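Local coordinates for protein glutathione synthetase-like effector 30 (Gpa-GSS30-apo) (Globodera pallida, PDB 5OET) that resembles eukaryotic glutathione synthetase, the ATP-dependent ligase of glutathione synthesis, and probably acts as an effector of a plant-parasitic nematode after neofunctionalization of that housekeeping enzyme, at residues S256-M259 against L260-R263; K292-P295 against N296-S299; K433-P437 against A438-F442. All coordinates share one frame; numbering follows the deposited sequence.

Contact 1 of 3, residues S256-M259 against L260-R263; sequences SHLM and LESR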
ATOM      1  N   SER A 256       0.874 -17.131  -0.258  1.00 49.59           N
ATOM      2  CA  SER A 256       0.333 -17.383   1.078  1.00 49.16           C
ATOM      3  C   SER A 256      -0.343 -16.163   1.651  1.00 47.41           C
ATOM      4  O   SER A 256       0.028 -15.023   1.343  1.00 47.41           O
ATOM      5  CB  SER A 256       1.452 -17.804   2.040  1.00 49.95           C
ATOM      6  OG  SER A 256       1.146 -17.493   3.390  1.00 49.78           O
ATOM      7  N   HIS A 257      -1.303 -16.405   2.539  1.00 46.82           N
ATOM      8  CA  HIS A 257      -2.051 -15.312   3.163  1.00 46.41           C
ATOM      9  C   HIS A 257      -1.196 -14.496   4.150  1.00 44.61           C
ATOM     10  O   HIS A 257      -1.585 -13.409   4.573  1.00 44.27           O
ATOM     11  CB  HIS A 257      -3.361 -15.820   3.791  1.00 47.06           C
ATOM     12  CG  HIS A 257      -3.223 -16.330   5.182  1.00 48.15           C
ATOM     13  ND1 HIS A 257      -3.022 -17.665   5.464  1.00 50.04           N
ATOM     14  CD2 HIS A 257      -3.275 -15.688   6.377  1.00 49.00           C
ATOM     15  CE1 HIS A 257      -2.927 -17.822   6.774  1.00 51.61           C
ATOM     16  NE2 HIS A 257      -3.086 -16.638   7.352  1.00 51.29           N
ATOM     17  N   LEU A 258      -0.029 -15.018   4.510  1.00 43.54           N
ATOM     18  CA  LEU A 258       0.885 -14.293   5.378  1.00 42.69           C
ATOM     19  C   LEU A 258       1.949 -13.527   4.624  1.00 39.60           C
ATOM     20  O   LEU A 258       2.624 -12.717   5.230  1.00 37.85           O
ATOM     21  CB  LEU A 258       1.525 -15.251   6.386  1.00 43.77           C
ATOM     22  CG  LEU A 258       0.527 -15.849   7.374  1.00 44.81           C
ATOM     23  CD1 LEU A 258       1.209 -16.845   8.296  1.00 46.63           C
ATOM     24  CD2 LEU A 258      -0.124 -14.757   8.192  1.00 44.47           C
ATOM     25  N   MET A 259       2.043 -13.732   3.316  1.00 38.73           N
ATOM     26  CA  MET A 259       3.183 -13.287   2.529  1.00 39.58           C
ATOM     27  C   MET A 259       3.449 -11.793   2.605  1.00 38.88           C
ATOM     28  O   MET A 259       4.581 -11.387   2.865  1.00 37.89           O
ATOM     29  CB  MET A 259       2.998 -13.683   1.066  1.00 41.32           C
ATOM     30  CG  MET A 259       4.147 -13.259   0.151  1.00 43.30           C
ATOM     31  SD  MET A 259       5.787 -13.840   0.665  1.00 44.52           S
ATOM     32  CE  MET A 259       5.524 -15.614   0.513  1.00 44.96           C
ATOM     33  N   LEU A 260       2.418 -10.991   2.350  1.00 38.93           N
ATOM     34  CA  LEU A 260       2.546  -9.531   2.395  1.00 40.02           C
ATOM     35  C   LEU A 260       2.729  -8.962   3.780  1.00 40.40           C
ATOM     36  O   LEU A 260       3.334  -7.924   3.910  1.00 39.91           O
ATOM     37  CB  LEU A 260       1.363  -8.818   1.722  1.00 39.41           C
ATOM     38  CG  LEU A 260       1.278  -9.095   0.236  1.00 40.35           C
ATOM     39  CD1 LEU A 260       0.076  -8.392  -0.351  1.00 41.18           C
ATOM     40  CD2 LEU A 260       2.554  -8.672  -0.489  1.00 41.42           C
ATOM     41  N   GLU A 261       2.200  -9.611   4.801  1.00 42.73           N
ATOM     42  CA  GLU A 261       2.485  -9.191   6.160  1.00 44.80           C
ATOM     43  C   GLU A 261       3.958  -9.462   6.430  1.00 43.15           C
ATOM     44  O   GLU A 261       4.635  -8.642   7.032  1.00 45.15           O
ATOM     45  CB  GLU A 261       1.602  -9.929   7.178  1.00 48.64           C
ATOM     46  CG  GLU A 261       0.097  -9.646   7.057  1.00 52.45           C
ATOM     47  CD  GLU A 261      -0.756 -10.658   7.822  1.00 57.16           C
ATOM     48  OE1 GLU A 261      -0.714 -10.605   9.061  1.00 61.82           O
ATOM     49  OE2 GLU A 261      -1.469 -11.517   7.228  1.00 60.70           O
ATOM     50  N   SER A 262       4.448 -10.614   5.984  1.00 42.29           N
ATOM     51  CA  SER A 262       5.880 -10.981   6.101  1.00 41.60           C
ATOM     52  C   SER A 262       6.803  -9.965   5.413  1.00 41.15           C
ATOM     53  O   SER A 262       7.822  -9.576   5.976  1.00 41.96           O
ATOM     54  CB  SER A 262       6.159 -12.391   5.543  1.00 41.12           C
ATOM     55  OG  SER A 262       5.759 -13.419   6.443  1.00 40.38           O
ATOM     56  N   ARG A 263       6.425  -9.526   4.217  1.00 38.83           N
ATOM     57  CA  ARG A 263       7.213  -8.574   3.459  1.00 37.32           C
ATOM     58  C   ARG A 263       7.230  -7.229   4.112  1.00 36.45           C
ATOM     59  O   ARG A 263       8.230  -6.519   4.059  1.00 36.87           O
ATOM     60  CB  ARG A 263       6.658  -8.430   2.055  1.00 37.66           C
ATOM     61  CG  ARG A 263       6.814  -9.685   1.210  1.00 37.79           C
ATOM     62  CD  ARG A 263       8.204  -9.784   0.673  1.00 38.82           C
ATOM     63  NE  ARG A 263       8.315 -10.837  -0.321  1.00 40.42           N
ATOM     64  CZ  ARG A 263       9.465 -11.329  -0.778  1.00 41.19           C
ATOM     65  NH1 ARG A 263      10.632 -10.877  -0.323  1.00 40.88           N
ATOM     66  NH2 ARG A 263       9.442 -12.290  -1.700  1.00 42.89           N
TER
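Leu258 and Met259 accept the backbone N-H groups of Ser262 and Arg263, four residues on, as the chain winds into the first turn of helix 259-270. Ser262 N lies 2.9 Å from Leu258 O, with an N-H...O angle of 163°, and Arg263 N approaches Met259 O equally closely but on a more bent path. Ahead of them Ser256-Met259 form a type I beta turn, closed by Met259 N to Ser256 O at 3.1 Å. Inside that turn Leu258 N donates to Ser256 OG at 3.0 Å, a nearly straight capping bond in the form of an ST turn.

Among the side chains, Ser262 bends back over the turn: its OG stands beside its own backbone N (chi1 -78°) and makes a weak second bond to Leu258 O, 3.4 Å away. The same OG accepts from Arg314 NE of strand 306-314. Leu258 and Glu261 meet at an angle, Leu258 CD2 touching Glu261 OE2 at 3.6 Å, while the other carboxylate oxygen, OE1, is held by Ser193 N. Met259 and Arg263 run side by side in the same direction. The bend at chi2 (55°) brings Met259 SD to 4.0 Å from Arg263 NE, obliquely to the guanidinium. That NE forms a salt bridge with Asp56 of the second subunit, and the guanidinium also makes a cation-pi contact with Phe281.

At this helix start Ser256 satisfies the N-H groups of Leu258 and Met259, whose carbonyls in turn take those of Ser262 and Arg263. Ser262 links it to the sheet through Arg314, and Arg263 carries its charge across the dimer interface, where the thioether of Met259 supplies a nonpolar flank.

Contact 2 of 3, residues K292-P295 against N296-S299; sequences KRDP and NNFS
Asp294 reaches over the hairpin loop to Asn296, its CG swung roughly anti to the backbone N (chi1 -152°). From there OD1 accepts Asn296 N at 3.1 Å through its anti lone pair, which makes an Asx turn. Asn296 ND2 adds a weak bond to the same OD1, and the carboxylate and amide planes are turned 52° apart as the two side chains meet. Asp294 CB also packs on Asn297 CB at 3.9 Å, and Asn297 ND2 makes a weak bond to Ser299 OG.

Phe298, with left-handed backbone angles, turns its ring toward Pro295 O, which sits over one face, 3.9 Å from Phe298 CE1, while Arg293 NE comes to the edge near the ring plane, 4.3 Å from Phe298 CD1. A bend at chi3 (51°) turns the Arg293 chain after an extended start; its NH1 bonds to His332 O. The Phe298 ring also has a cation-pi partner in Arg157.

Strands 291-293 and 300-302 are joined here by a beta-hairpin. Asp294 N bonds Ser299 O at 2.8 Å, almost straight, and Phe298 N turns weakly back to Asp294 O. Asp294 therefore serves this surface loop twice: its backbone N-H closes the base on Ser299 O, and its carboxylate takes the N-H of Asn296 within the turn.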
ATOM      1  N   LYS A 292      19.576 -27.986   4.259  1.00 58.01           N
ATOM      2  CA  LYS A 292      20.103 -29.154   4.958  1.00 59.43           C
ATOM      3  C   LYS A 292      20.680 -28.666   6.271  1.00 58.76           C
ATOM      4  O   LYS A 292      20.755 -27.453   6.528  1.00 57.94           O
ATOM      5  CB  LYS A 292      21.109 -29.978   4.123  1.00 61.47           C
ATOM      6  CG  LYS A 292      22.028 -29.220   3.166  1.00 62.81           C
ATOM      7  CD  LYS A 292      23.178 -28.522   3.886  1.00 63.11           C
ATOM      8  CE  LYS A 292      24.140 -27.823   2.930  1.00 63.34           C
ATOM      9  NZ  LYS A 292      25.065 -28.720   2.199  1.00 64.93           N
ATOM     10  N   ARG A 293      21.008 -29.613   7.131  1.00 58.90           N
ATOM     11  CA  ARG A 293      21.604 -29.315   8.408  1.00 58.45           C
ATOM     12  C   ARG A 293      23.060 -29.720   8.312  1.00 58.97           C
ATOM     13  O   ARG A 293      23.369 -30.727   7.693  1.00 60.08           O
ATOM     14  CB  ARG A 293      20.883 -30.105   9.498  1.00 57.68           C
ATOM     15  CG  ARG A 293      21.257 -29.703  10.914  1.00 57.30           C
ATOM     16  CD  ARG A 293      20.307 -30.330  11.925  1.00 57.24           C
ATOM     17  NE  ARG A 293      20.182 -31.779  11.704  1.00 58.54           N
ATOM     18  CZ  ARG A 293      19.330 -32.586  12.327  1.00 57.44           C
ATOM     19  NH1 ARG A 293      18.506 -32.145  13.275  1.00 56.91           N
ATOM     20  NH2 ARG A 293      19.309 -33.861  12.000  1.00 58.22           N
ATOM     21  N   ASP A 294      23.954 -28.937   8.904  1.00 58.49           N
ATOM     22  CA  ASP A 294      25.359 -29.325   8.978  1.00 60.50           C
ATOM     23  C   ASP A 294      25.507 -30.529   9.905  1.00 59.62           C
ATOM     24  O   ASP A 294      24.951 -30.523  10.992  1.00 59.82           O
ATOM     25  CB  ASP A 294      26.252 -28.181   9.479  1.00 62.21           C
ATOM     26  CG  ASP A 294      27.696 -28.284   8.950  1.00 65.48           C
ATOM     27  OD1 ASP A 294      28.482 -29.113   9.495  1.00 66.71           O
ATOM     28  OD2 ASP A 294      28.032 -27.532   7.979  1.00 65.02           O
ATOM     29  N   PRO A 295      26.268 -31.559   9.494  1.00 60.01           N
ATOM     30  CA  PRO A 295      26.468 -32.699  10.402  1.00 60.31           C
ATOM     31  C   PRO A 295      27.400 -32.461  11.619  1.00 59.68           C
ATOM     32  O   PRO A 295      27.445 -33.301  12.516  1.00 59.60           O
ATOM     33  CB  PRO A 295      27.074 -33.779   9.485  1.00 62.29           C
ATOM     34  CG  PRO A 295      27.168 -33.193   8.113  1.00 62.42           C
ATOM     35  CD  PRO A 295      27.065 -31.712   8.265  1.00 61.25           C
ATOM     36  N   ASN A 296      28.134 -31.347  11.632  1.00 59.22           N
ATOM     37  CA  ASN A 296      29.118 -31.034  12.680  1.00 59.32           C
ATOM     38  C   ASN A 296      28.656 -29.927  13.601  1.00 58.45           C
ATOM     39  O   ASN A 296      28.697 -30.097  14.804  1.00 59.76           O
ATOM     40  CB  ASN A 296      30.434 -30.595  12.035  1.00 60.01           C
ATOM     41  CG  ASN A 296      31.005 -31.642  11.130  1.00 60.76           C
ATOM     42  OD1 ASN A 296      31.454 -32.692  11.584  1.00 60.98           O
ATOM     43  ND2 ASN A 296      30.989 -31.363   9.843  1.00 61.05           N
ATOM     44  N   ASN A 297      28.268 -28.791  13.012  1.00 57.93           N
ATOM     45  CA  ASN A 297      27.662 -27.652  13.712  1.00 57.14           C
ATOM     46  C   ASN A 297      26.242 -27.922  14.194  1.00 56.20           C
ATOM     47  O   ASN A 297      25.808 -27.329  15.178  1.00 56.70           O
ATOM     48  CB  ASN A 297      27.459 -26.487  12.738  1.00 57.38           C
ATOM     49  CG  ASN A 297      28.718 -25.783  12.381  1.00 59.46           C
ATOM     50  OD1 ASN A 297      29.830 -26.299  12.551  1.00 63.90           O
ATOM     51  ND2 ASN A 297      28.557 -24.584  11.838  1.00 59.32           N
ATOM     52  N   PHE A 298      25.501 -28.730  13.428  1.00 54.77           N
ATOM     53  CA  PHE A 298      24.046 -28.786  13.476  1.00 52.47           C
ATOM     54  C   PHE A 298      23.395 -27.459  13.128  1.00 50.70           C
ATOM     55  O   PHE A 298      22.253 -27.199  13.524  1.00 50.52           O
ATOM     56  CB  PHE A 298      23.537 -29.327  14.809  1.00 52.30           C
ATOM     57  CG  PHE A 298      24.040 -30.690  15.113  1.00 54.60           C
ATOM     58  CD1 PHE A 298      23.633 -31.782  14.337  1.00 55.73           C
ATOM     59  CD2 PHE A 298      24.946 -30.901  16.139  1.00 55.75           C
ATOM     60  CE1 PHE A 298      24.108 -33.060  14.598  1.00 56.87           C
ATOM     61  CE2 PHE A 298      25.402 -32.179  16.423  1.00 56.71           C
ATOM     62  CZ  PHE A 298      24.994 -33.257  15.642  1.00 57.57           C
ATOM     63  N   SER A 299      24.077 -26.645  12.326  1.00 49.90           N
ATOM     64  CA  SER A 299      23.519 -25.374  11.900  1.00 47.86           C
ATOM     65  C   SER A 299      22.743 -25.610  10.619  1.00 47.38           C
ATOM     66  O   SER A 299      23.045 -26.519   9.862  1.00 48.51           O
ATOM     67  CB  SER A 299      24.593 -24.286  11.765  1.00 47.76           C
ATOM     68  OG  SER A 299      25.439 -24.501  10.674  1.00 48.98           O
TER

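Contact 3 of 3, residues K433-P437 against A438-F442; sequences KTMAP and ADRDF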
ATOM      1  N   LYS A 433     -24.509 -36.884  28.684  1.00100.57           N
ATOM      2  CA  LYS A 433     -24.937 -38.264  28.939  1.00103.69           C
ATOM      3  C   LYS A 433     -24.635 -39.190  27.743  1.00104.47           C
ATOM      4  O   LYS A 433     -24.105 -40.286  27.911  1.00104.15           O
ATOM      5  CB  LYS A 433     -26.427 -38.296  29.242  1.00106.19           C
ATOM      6  CG  LYS A 433     -26.861 -37.469  30.446  1.00106.62           C
ATOM      7  CD  LYS A 433     -28.313 -37.759  30.824  1.00109.03           C
ATOM      8  CE  LYS A 433     -29.109 -36.513  31.224  1.00108.54           C
ATOM      9  NZ  LYS A 433     -28.418 -35.657  32.225  1.00107.31           N
ATOM     10  N   THR A 434     -25.008 -38.726  26.552  1.00104.84           N
ATOM     11  CA  THR A 434     -24.753 -39.390  25.259  1.00104.50           C
ATOM     12  C   THR A 434     -23.306 -39.814  25.012  1.00102.41           C
ATOM     13  O   THR A 434     -23.051 -40.962  24.646  1.00103.25           O
ATOM     14  CB  THR A 434     -25.179 -38.429  24.112  1.00103.57           C
ATOM     15  OG1 THR A 434     -26.599 -38.496  23.967  1.00105.99           O
ATOM     16  CG2 THR A 434     -24.512 -38.747  22.750  1.00102.36           C
ATOM     17  N   MET A 435     -22.406 -38.844  25.168  1.00 99.41           N
ATOM     18  CA  MET A 435     -20.964 -38.937  24.888  1.00 97.02           C
ATOM     19  C   MET A 435     -20.256 -40.155  25.490  1.00 97.91           C
ATOM     20  O   MET A 435     -20.496 -40.504  26.657  1.00100.35           O
ATOM     21  CB  MET A 435     -20.319 -37.637  25.413  1.00 94.49           C
ATOM     22  CG  MET A 435     -18.806 -37.571  25.551  1.00 92.50           C
ATOM     23  SD  MET A 435     -18.400 -35.966  26.230  1.00 90.06           S
ATOM     24  CE  MET A 435     -17.903 -35.123  24.741  1.00 86.61           C
ATOM     25  N   ALA A 436     -19.377 -40.770  24.685  1.00 96.42           N
ATOM     26  CA  ALA A 436     -18.542 -41.897  25.111  1.00 96.66           C
ATOM     27  C   ALA A 436     -17.292 -41.379  25.830  1.00 94.57           C
ATOM     28  O   ALA A 436     -16.734 -40.360  25.407  1.00 93.28           O
ATOM     29  CB  ALA A 436     -18.131 -42.723  23.898  1.00 97.61           C
ATOM     30  N   PRO A 437     -16.823 -42.097  26.880  1.00 94.27           N
ATOM     31  CA  PRO A 437     -15.740 -41.581  27.748  1.00 91.95           C
ATOM     32  C   PRO A 437     -14.394 -41.317  27.052  1.00 88.48           C
ATOM     33  O   PRO A 437     -13.580 -40.555  27.579  1.00 86.68           O
ATOM     34  CB  PRO A 437     -15.603 -42.662  28.830  1.00 93.01           C
ATOM     35  CG  PRO A 437     -16.077 -43.907  28.170  1.00 95.65           C
ATOM     36  CD  PRO A 437     -17.170 -43.489  27.220  1.00 96.40           C
ATOM     37  N   ALA A 438     -14.167 -41.944  25.896  1.00 87.37           N
ATOM     38  CA  ALA A 438     -13.048 -41.587  25.031  1.00 85.51           C
ATOM     39  C   ALA A 438     -13.100 -40.102  24.680  1.00 84.49           C
ATOM     40  O   ALA A 438     -12.087 -39.407  24.803  1.00 85.81           O
ATOM     41  CB  ALA A 438     -13.046 -42.433  23.764  1.00 85.50           C
ATOM     42  N   ASP A 439     -14.281 -39.622  24.291  1.00 84.50           N
ATOM     43  CA  ASP A 439     -14.470 -38.211  23.910  1.00 82.04           C
ATOM     44  C   ASP A 439     -14.374 -37.201  25.082  1.00 78.15           C
ATOM     45  O   ASP A 439     -14.007 -36.059  24.847  1.00 73.22           O
ATOM     46  CB  ASP A 439     -15.810 -38.010  23.185  1.00 85.20           C
ATOM     47  CG  ASP A 439     -15.703 -38.124  21.653  1.00 87.00           C
ATOM     48  OD1 ASP A 439     -14.777 -37.532  21.048  1.00 87.52           O
ATOM     49  OD2 ASP A 439     -16.586 -38.767  21.061  1.00 89.91           O
ATOM     50  N   ARG A 440     -14.704 -37.631  26.300  1.00 78.15           N
ATOM     51  CA  ARG A 440     -14.661 -36.767  27.488  1.00 77.28           C
ATOM     52  C   ARG A 440     -13.340 -36.025  27.689  1.00 75.09           C
ATOM     53  O   ARG A 440     -13.342 -34.867  28.114  1.00 75.92           O
ATOM     54  CB  ARG A 440     -15.003 -37.545  28.770  1.00 80.10           C
ATOM     55  CG  ARG A 440     -16.495 -37.635  29.018  1.00 83.26           C
ATOM     56  CD  ARG A 440     -16.882 -38.572  30.157  1.00 86.66           C
ATOM     57  NE  ARG A 440     -17.974 -38.088  31.014  1.00 89.23           N
ATOM     58  CZ  ARG A 440     -19.232 -37.832  30.635  1.00 91.09           C
ATOM     59  NH1 ARG A 440     -19.645 -37.977  29.379  1.00 91.18           N
ATOM     60  NH2 ARG A 440     -20.106 -37.409  31.538  1.00 93.17           N
ATOM     61  N   ASP A 441     -12.218 -36.665  27.357  1.00 72.33           N
ATOM     62  CA  ASP A 441     -10.906 -36.034  27.533  1.00 69.52           C
ATOM     63  C   ASP A 441     -10.569 -34.948  26.492  1.00 66.11           C
ATOM     64  O   ASP A 441      -9.512 -34.327  26.600  1.00 63.64           O
ATOM     65  CB  ASP A 441      -9.793 -37.101  27.556  1.00 70.44           C
ATOM     66  CG  ASP A 441     -10.006 -38.164  28.649  1.00 71.80           C
ATOM     67  OD1 ASP A 441     -10.500 -37.805  29.741  1.00 72.93           O
ATOM     68  OD2 ASP A 441      -9.685 -39.354  28.413  1.00 71.15           O
ATOM     69  N   PHE A 442     -11.450 -34.717  25.505  1.00 65.43           N
ATOM     70  CA  PHE A 442     -11.237 -33.709  24.440  1.00 62.97           C
ATOM     71  C   PHE A 442     -12.140 -32.478  24.522  1.00 62.00           C
ATOM     72  O   PHE A 442     -12.100 -31.632  23.627  1.00 61.44           O
ATOM     73  CB  PHE A 442     -11.395 -34.375  23.048  1.00 63.19           C
ATOM     74  CG  PHE A 442     -10.324 -35.393  22.749  1.00 63.10           C
ATOM     75  CD1 PHE A 442     -10.424 -36.691  23.271  1.00 63.63           C
ATOM     76  CD2 PHE A 442      -9.174 -35.047  22.012  1.00 61.16           C
ATOM     77  CE1 PHE A 442      -9.417 -37.626  23.050  1.00 63.49           C
ATOM     78  CE2 PHE A 442      -8.164 -35.983  21.798  1.00 60.88           C
ATOM     79  CZ  PHE A 442      -8.289 -37.271  22.309  1.00 62.37           C
TER
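The Arg440 guanidinium lies obliquely to Met435 O, and its NH1 donates a hydrogen bond to Leu432 O in helix 427-434. At the edge of the Phe442 ring, in its plane, stand Ala438 O and Asp439 O, both of its own segment.

Met435 supplies the nonpolar part of the contact. Its CG is anti to the backbone N (chi1 166°) and the chain runs straight before bending at the thioether, so that it lies against both Asp439 and Arg440. Met435 CG touches Asp439 CB at 3.8 Å, and Met435 SD rests at the same distance on Arg440 CG. The methyl CE reaches Asp439 CB at 3.9 Å. Arg440 crosses the methionine at an angle, and its CD passes 4.0 Å from Pro437 CA, with its CB nearer the Pro437 carbonyl.

Behind these side chains Met435 leaves the helical path, Ala436 is extended, and the chain coils again in the weakly bonded helix 437-440. Asp439 N donates to Ala436 O at 2.8 Å, from 36° above the carbonyl plane and with a bent N-H...O angle. Arg440 N to Pro437 O is weak at 3.4 Å, and Phe442 N closes on Asp439 O at 3.0 Å. Asp441 O and the backbone of Phe442 then bond to Asn413 just beyond strand 408-412.

These backbone bonds from Asp439, Arg440 and Phe442 form the second turn itself; the side chains of Met435 and Arg440 tie it to the end of helix 427-434. The aliphatic stem of Arg440 packs on buried Met435, while its charged end returns to a carbonyl at the close of helix 427-434, a place where the helix dipole would probably welcome a cation.

The three contacts follow one another along the chain without overlapping and touch nowhere. Contacts 1 and 2 share one mixed sheet: helix 259-270 follows its strand 246-251, and the 292-299 hairpin joins strands 291-293 and 300-302 at its margin, their centres 29 Å apart. Contact 3, about 40 Å from contact 1 and 45 Å from contact 2 between centres, lies in the connection between strands 422-424 and 443-447 of the four-stranded antiparallel sheet. Glu426, a magnesium ligand with His406, directly precedes helix 427-434 of that connection. Contact 1 is buried and reaches the second subunit, whereas contacts 2 and 3 are surface turns in separate parts of the glutathione synthetase-like fold.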